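Local coordinates for DegQ (Legionella fallonii, PDB 3PV2), which probably degrades misfolded proteins as an HtrA-family chaperone-protease, with a trypsin-like protease domain and two PDZ domains, and forms large self-compartmentalising 12-meric assemblies, at residues I142-D146 and P238-K243; N364-Y368 and L424-A428; L367-A371 and S394-A398. All blocks are in the same frame, centred on the assembly; numbering follows the deposited sequence.

Contact 1. Residues I142-D146 and P238-K243; sequences IGDSD and PINMVK
Asn-240, in the first turn of the helix that starts at Ile-239, reaches out (chi1 m) to the irregular loop 142-146. Asn-240 ND2 donates to Asp-144 OD1 (2.7 Å) and weakly to Asp-146 OD2 (3.2 Å), while Asn-240 OD1 weakly accepts Ser-145 N (3.3 Å); an amide suits this place because it both gives and takes. Asp-144 OD1 also accepts Asp-146 N (2.8 Å), closing an Asx turn. Ser-145 (chi1 p) turns OG to Asn-240 N (3.1 Å), a first-turn amide without a helical acceptor; the N-cap residue, Pro-238, has no side-chain acceptor to offer. Here the backbones come closest, Ser-145 CA lying 5.7 Å from Pro-238 CA. Farther along, Ile-142 CG2 packs on Ile-239 CG1 (3.7 Å) and lies 4.1 Å from Lys-243 CD, and Gly-143 O lies 3.4 Å from Ile-239 CG2. Thus the linker between the two six-stranded barrels is tied to the helix following the last barrel strand, a helix in the C-terminal position characteristic of the trypsin fold.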
loop_
_atom_site.group_PDB
_atom_site.type_symbol
_atom_site.label_atom_id
_atom_site.label_comp_id
_atom_site.label_asym_id
_atom_site.label_seq_id
_atom_site.Cartn_x
_atom_site.Cartn_y
_atom_site.Cartn_z
ATOM N N ILE B 142 15.589 37.088 -45.536
ATOM C CA ILE B 142 16.437 36.442 -44.532
ATOM C C ILE B 142 17.377 37.456 -43.910
ATOM O O ILE B 142 18.066 38.211 -44.594
ATOM C CB ILE B 142 17.219 35.309 -45.093
ATOM C CG1 ILE B 142 16.254 34.231 -45.574
ATOM C CG2 ILE B 142 18.088 34.744 -43.998
ATOM C CD1 ILE B 142 16.427 33.900 -46.989
ATOM N N GLY B 143 17.346 37.536 -42.593
ATOM C CA GLY B 143 18.169 38.498 -41.893
ATOM C C GLY B 143 19.503 37.952 -41.450
ATOM O O GLY B 143 19.909 36.824 -41.797
ATOM N N ASP B 144 20.196 38.783 -40.693
ATOM C CA ASP B 144 21.482 38.433 -40.137
ATOM C C ASP B 144 21.328 38.329 -38.641
ATOM O O ASP B 144 21.186 39.358 -37.954
ATOM C CB ASP B 144 22.492 39.535 -40.479
ATOM C CG ASP B 144 23.898 39.274 -39.916
ATOM O OD1 ASP B 144 24.146 38.264 -39.229
ATOM O OD2 ASP B 144 24.781 40.105 -40.198
ATOM N N SER B 145 21.376 37.105 -38.129
ATOM C CA SER B 145 21.218 36.869 -36.701
ATOM C C SER B 145 22.418 37.341 -35.874
ATOM O O SER B 145 22.327 37.440 -34.621
ATOM C CB SER B 145 20.977 35.387 -36.412
ATOM O OG SER B 145 21.980 34.580 -36.994
ATOM N N ASP B 146 23.547 37.626 -36.526
ATOM C CA ASP B 146 24.677 38.177 -35.772
ATOM C C ASP B 146 24.417 39.593 -35.264
ATOM O O ASP B 146 25.077 40.015 -34.315
ATOM C CB ASP B 146 25.981 38.158 -36.570
ATOM C CG ASP B 146 26.557 36.740 -36.748
ATOM O OD1 ASP B 146 26.364 35.874 -35.855
ATOM O OD2 ASP B 146 27.231 36.510 -37.785
ATOM N N PRO B 238 19.567 30.319 -34.440
ATOM C CA PRO B 238 19.798 31.546 -35.213
ATOM C C PRO B 238 19.981 31.292 -36.703
ATOM O O PRO B 238 20.572 30.300 -37.107
ATOM C CB PRO B 238 21.087 32.143 -34.612
ATOM C CG PRO B 238 21.709 31.053 -33.805
ATOM C CD PRO B 238 20.700 29.962 -33.582
ATOM N N ILE B 239 19.435 32.179 -37.504
ATOM C CA ILE B 239 19.263 31.896 -38.890
ATOM C C ILE B 239 20.608 31.715 -39.614
ATOM O O ILE B 239 20.695 30.940 -40.565
ATOM C CB ILE B 239 18.455 33.001 -39.575
ATOM C CG1 ILE B 239 18.031 32.592 -40.975
ATOM C CG2 ILE B 239 19.274 34.236 -39.655
ATOM C CD1 ILE B 239 17.170 31.406 -41.002
ATOM N N ASN B 240 21.647 32.422 -39.169
ATOM C CA ASN B 240 22.934 32.358 -39.887
ATOM C C ASN B 240 23.497 30.940 -39.849
ATOM O O ASN B 240 23.961 30.416 -40.848
ATOM C CB ASN B 240 23.934 33.331 -39.291
ATOM C CG ASN B 240 23.683 34.750 -39.692
ATOM O OD1 ASN B 240 22.700 35.096 -40.366
ATOM N ND2 ASN B 240 24.604 35.596 -39.299
ATOM N N MET B 241 23.413 30.309 -38.693
ATOM C CA MET B 241 23.718 28.912 -38.604
ATOM C C MET B 241 22.753 28.074 -39.427
ATOM O O MET B 241 23.181 27.113 -40.095
ATOM C CB MET B 241 23.623 28.473 -37.180
ATOM C CG MET B 241 24.150 27.114 -36.950
ATOM S SD MET B 241 23.898 26.712 -35.216
ATOM C CE MET B 241 22.554 25.543 -35.394
ATOM N N VAL B 242 21.467 28.421 -39.392
ATOM C CA VAL B 242 20.497 27.691 -40.197
ATOM C C VAL B 242 20.868 27.692 -41.688
ATOM O O VAL B 242 20.881 26.649 -42.285
ATOM C CB VAL B 242 19.057 28.195 -40.006
ATOM C CG1 VAL B 242 18.122 27.508 -40.990
ATOM C CG2 VAL B 242 18.647 27.942 -38.579
ATOM N N LYS B 243 21.165 28.850 -42.262
ATOM C CA LYS B 243 21.592 28.987 -43.670
ATOM C C LYS B 243 22.726 28.021 -44.046
ATOM O O LYS B 243 22.723 27.391 -45.118
ATOM C CB LYS B 243 22.132 30.401 -43.958
ATOM C CG LYS B 243 21.114 31.558 -43.989
ATOM C CD LYS B 243 21.688 32.927 -44.552
ATOM C CE LYS B 243 23.212 33.164 -44.297
ATOM N NZ LYS B 243 23.710 34.518 -44.760
#

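Contact 2. Residues N364-Y368 and L424-A428; sequences NPFLY and LQTIA
Residues 364-368 form a non-regular turn, closed by Tyr-368 N to Asn-364 O (3.0 Å), which leads from helix 353-362 towards strand 370-378; residues 424-428 belong to helix 421-428, with Ala-428 N bonded to Leu-424 O (2.9 Å). This is the second PDZ domain, and the contact packs the approach to its first strand against a helix. In PDZ domains of the HtrA family the peptide groove lies between the equivalent strand and helix, so the contact probably lies at one end of that groove; no peptide is present in these coordinates. The backbones come closest at Phe-366 and Ala-428, whose CA atoms are 6.8 Å apart, and no hydrogen bond joins the segments, so the fit depends on apolar shape.

Leu-367 is the central residue. Its CA-to-CB bond points toward the helix, and with chi1 m and chi2 t its side chain sits between Leu-424 and Ala-428: Leu-367 CD2 meets Leu-424 CD2 at 4.1 Å, and Leu-367 CD1 lies 4.0 Å from Ala-428 CB. The methyl of Ala-428 is small enough to let the loop come this close. Leu-367 CD1 also touches the aliphatic Gln-425 CG (3.7 Å), while Gln-425 NE2 bonds to Glu-378 of a second subunit. Leu-435, on strand 435-441, touches Phe-366, Leu-367 and Ala-428, extending the apolar cluster into the sheet. Phe-366, also chi1 m, brings CD1 to 4.2 Å from Ala-428 CB, and its ring edge meets the backbone where Phe-366 CE1 lies 3.4 Å from Ala-428 O.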
loop_
_atom_site.group_PDB
_atom_site.type_symbol
_atom_site.label_atom_id
_atom_site.label_comp_id
_atom_site.label_asym_id
_atom_site.label_seq_id
_atom_site.Cartn_x
_atom_site.Cartn_y
_atom_site.Cartn_z
ATOM N N ASN B 364 50.855 4.766 -31.741
ATOM C CA ASN B 364 51.083 4.388 -30.332
ATOM C C ASN B 364 50.280 3.105 -30.067
ATOM O O ASN B 364 49.285 3.090 -29.352
ATOM C CB ASN B 364 50.668 5.553 -29.457
ATOM C CG ASN B 364 51.090 5.365 -27.993
ATOM O OD1 ASN B 364 51.809 4.409 -27.643
ATOM N ND2 ASN B 364 50.634 6.280 -27.130
ATOM N N PRO B 365 50.646 2.022 -30.762
ATOM C CA PRO B 365 49.666 0.926 -30.865
ATOM C C PRO B 365 49.445 0.189 -29.552
ATOM O O PRO B 365 48.358 -0.390 -29.346
ATOM C CB PRO B 365 50.241 0.019 -31.898
ATOM C CG PRO B 365 51.738 0.306 -31.913
ATOM C CD PRO B 365 51.972 1.666 -31.276
ATOM N N PHE B 366 50.366 0.262 -28.626
ATOM C CA PHE B 366 50.075 -0.462 -27.403
ATOM C C PHE B 366 49.556 0.381 -26.307
ATOM O O PHE B 366 48.790 -0.142 -25.466
ATOM C CB PHE B 366 51.320 -1.178 -26.960
ATOM C CG PHE B 366 51.924 -2.049 -28.040
ATOM C CD1 PHE B 366 53.248 -1.898 -28.371
ATOM C CD2 PHE B 366 51.151 -2.924 -28.748
ATOM C CE1 PHE B 366 53.829 -2.644 -29.344
ATOM C CE2 PHE B 366 51.716 -3.707 -29.788
ATOM C CZ PHE B 366 53.089 -3.574 -30.083
ATOM N N LEU B 367 50.064 1.594 -26.185
ATOM C CA LEU B 367 49.773 2.445 -24.992
ATOM C C LEU B 367 48.710 3.483 -25.293
ATOM O O LEU B 367 48.353 4.283 -24.395
ATOM C CB LEU B 367 51.057 3.178 -24.588
ATOM C CG LEU B 367 52.239 2.206 -24.216
ATOM C CD1 LEU B 367 53.420 3.034 -23.658
ATOM C CD2 LEU B 367 51.802 1.072 -23.217
ATOM N N TYR B 368 48.235 3.517 -26.552
ATOM C CA TYR B 368 47.122 4.400 -26.918
ATOM C C TYR B 368 45.952 4.318 -25.904
ATOM O O TYR B 368 45.474 3.252 -25.589
ATOM C CB TYR B 368 46.595 4.096 -28.348
ATOM C CG TYR B 368 45.283 4.800 -28.612
ATOM C CD1 TYR B 368 45.262 6.138 -29.045
ATOM C CD2 TYR B 368 44.061 4.151 -28.376
ATOM C CE1 TYR B 368 44.056 6.823 -29.248
ATOM C CE2 TYR B 368 42.834 4.845 -28.530
ATOM C CZ TYR B 368 42.845 6.182 -28.982
ATOM O OH TYR B 368 41.622 6.839 -29.162
ATOM N N LEU B 424 58.639 2.430 -19.864
ATOM C CA LEU B 424 57.607 1.647 -20.507
ATOM C C LEU B 424 57.390 2.020 -21.995
ATOM O O LEU B 424 57.163 1.151 -22.853
ATOM C CB LEU B 424 56.314 1.858 -19.763
ATOM C CG LEU B 424 55.158 1.074 -20.373
ATOM C CD1 LEU B 424 55.365 -0.490 -20.418
ATOM C CD2 LEU B 424 53.795 1.511 -19.679
ATOM N N GLN B 425 57.414 3.319 -22.293
ATOM C CA GLN B 425 57.256 3.780 -23.668
ATOM C C GLN B 425 58.429 3.314 -24.541
ATOM O O GLN B 425 58.261 2.953 -25.677
ATOM C CB GLN B 425 57.179 5.319 -23.714
ATOM C CG GLN B 425 55.811 5.864 -23.277
ATOM C CD GLN B 425 55.795 7.387 -22.928
ATOM O OE1 GLN B 425 56.807 7.971 -22.563
ATOM N NE2 GLN B 425 54.607 7.962 -22.954
ATOM N N THR B 426 59.623 3.269 -23.995
ATOM C CA THR B 426 60.766 2.819 -24.765
ATOM C C THR B 426 60.570 1.312 -25.048
ATOM O O THR B 426 60.715 0.885 -26.176
ATOM C CB THR B 426 62.054 3.069 -23.932
ATOM O OG1 THR B 426 62.221 4.471 -23.711
ATOM C CG2 THR B 426 63.326 2.530 -24.609
ATOM N N ILE B 427 60.221 0.522 -24.030
ATOM C CA ILE B 427 60.003 -0.917 -24.232
ATOM C C ILE B 427 58.918 -1.181 -25.204
ATOM O O ILE B 427 59.112 -1.975 -26.105
ATOM C CB ILE B 427 59.760 -1.650 -22.912
ATOM C CG1 ILE B 427 61.045 -1.608 -22.106
ATOM C CG2 ILE B 427 59.372 -3.110 -23.133
ATOM C CD1 ILE B 427 60.874 -1.929 -20.516
ATOM N N ALA B 428 57.846 -0.402 -25.153
ATOM C CA ALA B 428 56.739 -0.562 -26.052
ATOM C C ALA B 428 57.162 -0.311 -27.482
ATOM O O ALA B 428 56.527 -0.832 -28.378
ATOM C CB ALA B 428 55.590 0.403 -25.679
#

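Contact 3. Residues L367-A371 and S394-A398; sequences LYGLA and SENSA
A backbone hydrogen bond between two tight turns joins these segments at one end of the second PDZ domain, just beyond the antiparallel pairing of strands 370-378 and 384-393. Leu-367 to Leu-370 make a type II turn, closed by Leu-370 N to Leu-367 O (3.1 Å); Ser-394 to Ser-397 make a type I turn, closed by Ser-397 N to Ser-394 O (3.0 Å). The position of the turn 367-370 before the first strand, and its Tyr-Gly-Leu sequence, are consistent with the carboxylate-binding loop of PDZ domains.

The turns are closest at Gly-369 and Ser-394 (CA to CA 5.2 Å), where Ser-394 N donates to Gly-369 O at 3.0 Å. Glycine fits for two reasons: phi is +83°, and a CB on Gly-369 would lie only 2.4 Å from Ser-394 OG. Tyr-368, with chi1 t, extends along the second turn; its OH bonds to Glu-357 of helix 353-362 and Tyr-368 OH weakly accepts Asn-396 ND2 (3.3 Å). Asn-396 OD1 in turn accepts Ser-394 OG (2.6 Å), a bond that holds the amide in place. Ser-397, the N-cap of helix 398-402, bonds through OG to Trp-400 N, and Ser-397 OG donates to Ser-394 O (2.6 Å). Ser-397 CB packs tightly against the first turn, 3.1 Å from Tyr-368 O.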
loop_
_atom_site.group_PDB
_atom_site.type_symbol
_atom_site.label_atom_id
_atom_site.label_comp_id
_atom_site.label_asym_id
_atom_site.label_seq_id
_atom_site.Cartn_x
_atom_site.Cartn_y
_atom_site.Cartn_z
ATOM N N LEU B 367 50.064 1.594 -26.185
ATOM C CA LEU B 367 49.773 2.445 -24.992
ATOM C C LEU B 367 48.710 3.483 -25.293
ATOM O O LEU B 367 48.353 4.283 -24.395
ATOM C CB LEU B 367 51.057 3.178 -24.588
ATOM C CG LEU B 367 52.239 2.206 -24.216
ATOM C CD1 LEU B 367 53.420 3.034 -23.658
ATOM C CD2 LEU B 367 51.802 1.072 -23.217
ATOM N N TYR B 368 48.235 3.517 -26.552
ATOM C CA TYR B 368 47.122 4.400 -26.918
ATOM C C TYR B 368 45.952 4.318 -25.904
ATOM O O TYR B 368 45.474 3.252 -25.589
ATOM C CB TYR B 368 46.595 4.096 -28.348
ATOM C CG TYR B 368 45.283 4.800 -28.612
ATOM C CD1 TYR B 368 45.262 6.138 -29.045
ATOM C CD2 TYR B 368 44.061 4.151 -28.376
ATOM C CE1 TYR B 368 44.056 6.823 -29.248
ATOM C CE2 TYR B 368 42.834 4.845 -28.530
ATOM C CZ TYR B 368 42.845 6.182 -28.982
ATOM O OH TYR B 368 41.622 6.839 -29.162
ATOM N N GLY B 369 45.484 5.482 -25.424
ATOM C CA GLY B 369 44.284 5.547 -24.582
ATOM C C GLY B 369 44.558 5.263 -23.128
ATOM O O GLY B 369 43.601 5.203 -22.339
ATOM N N LEU B 370 45.815 5.042 -22.742
ATOM C CA LEU B 370 46.110 4.762 -21.337
ATOM C C LEU B 370 46.665 6.010 -20.637
ATOM O O LEU B 370 47.577 6.676 -21.189
ATOM C CB LEU B 370 47.123 3.627 -21.218
ATOM C CG LEU B 370 46.705 2.265 -21.919
ATOM C CD1 LEU B 370 47.871 1.274 -21.722
ATOM C CD2 LEU B 370 45.320 1.701 -21.422
ATOM N N ALA B 371 46.118 6.310 -19.455
ATOM C CA ALA B 371 46.625 7.351 -18.595
ATOM C C ALA B 371 47.547 6.646 -17.626
ATOM O O ALA B 371 47.180 5.649 -16.996
ATOM C CB ALA B 371 45.424 8.075 -17.844
ATOM N N SER B 394 40.959 3.922 -21.963
ATOM C CA SER B 394 39.725 4.028 -22.679
ATOM C C SER B 394 39.290 2.646 -23.123
ATOM O O SER B 394 40.080 1.762 -23.413
ATOM C CB SER B 394 39.835 4.967 -23.884
ATOM O OG SER B 394 40.816 4.517 -24.749
ATOM N N GLU B 395 38.000 2.455 -23.179
ATOM C CA GLU B 395 37.480 1.182 -23.589
ATOM C C GLU B 395 37.727 0.872 -25.073
ATOM O O GLU B 395 37.652 -0.280 -25.454
ATOM C CB GLU B 395 36.010 1.112 -23.186
ATOM C CG GLU B 395 35.951 1.433 -21.695
ATOM C CD GLU B 395 34.594 1.426 -21.109
ATOM O OE1 GLU B 395 34.348 2.304 -20.234
ATOM O OE2 GLU B 395 33.799 0.546 -21.514
ATOM N N ASN B 396 38.060 1.866 -25.892
ATOM C CA ASN B 396 38.495 1.580 -27.247
ATOM C C ASN B 396 40.030 1.239 -27.356
ATOM O O ASN B 396 40.590 1.160 -28.419
ATOM C CB ASN B 396 38.075 2.702 -28.231
ATOM C CG ASN B 396 38.832 4.018 -28.001
ATOM O OD1 ASN B 396 39.292 4.304 -26.885
ATOM N ND2 ASN B 396 39.007 4.801 -29.070
ATOM N N SER B 397 40.743 1.032 -26.268
ATOM C CA SER B 397 42.196 0.846 -26.454
ATOM C C SER B 397 42.595 -0.599 -26.630
ATOM O O SER B 397 41.874 -1.507 -26.204
ATOM C CB SER B 397 42.891 1.485 -25.261
ATOM O OG SER B 397 42.489 0.852 -24.032
ATOM N N ALA B 398 43.757 -0.831 -27.225
ATOM C CA ALA B 398 44.315 -2.132 -27.279
ATOM C C ALA B 398 44.601 -2.681 -25.897
ATOM O O ALA B 398 44.454 -3.877 -25.647
ATOM C CB ALA B 398 45.538 -2.130 -28.145
#

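In the fold
Contacts 2 and 3 are neighbours within the second PDZ domain, their centres 11 Å apart. Leu-367 and Tyr-368 belong to a segment of each, but Leu-367 packs against helix 421-428 in contact 2, whereas Tyr-368 packs in contact 3. The two contacts also touch directly, Pro-365 O lying 3.5 Å from Ala-398 CB. Both involve the loop entering strand 370-378, probably beside the PDZ peptide groove. Contact 1 belongs to the protease domain and closes earlier in the chain, on the opposite side of its centre; its centre is 48 Å from that of contact 2 and 41 Å from that of contact 3, with nearest atoms about 27 Å away in each case.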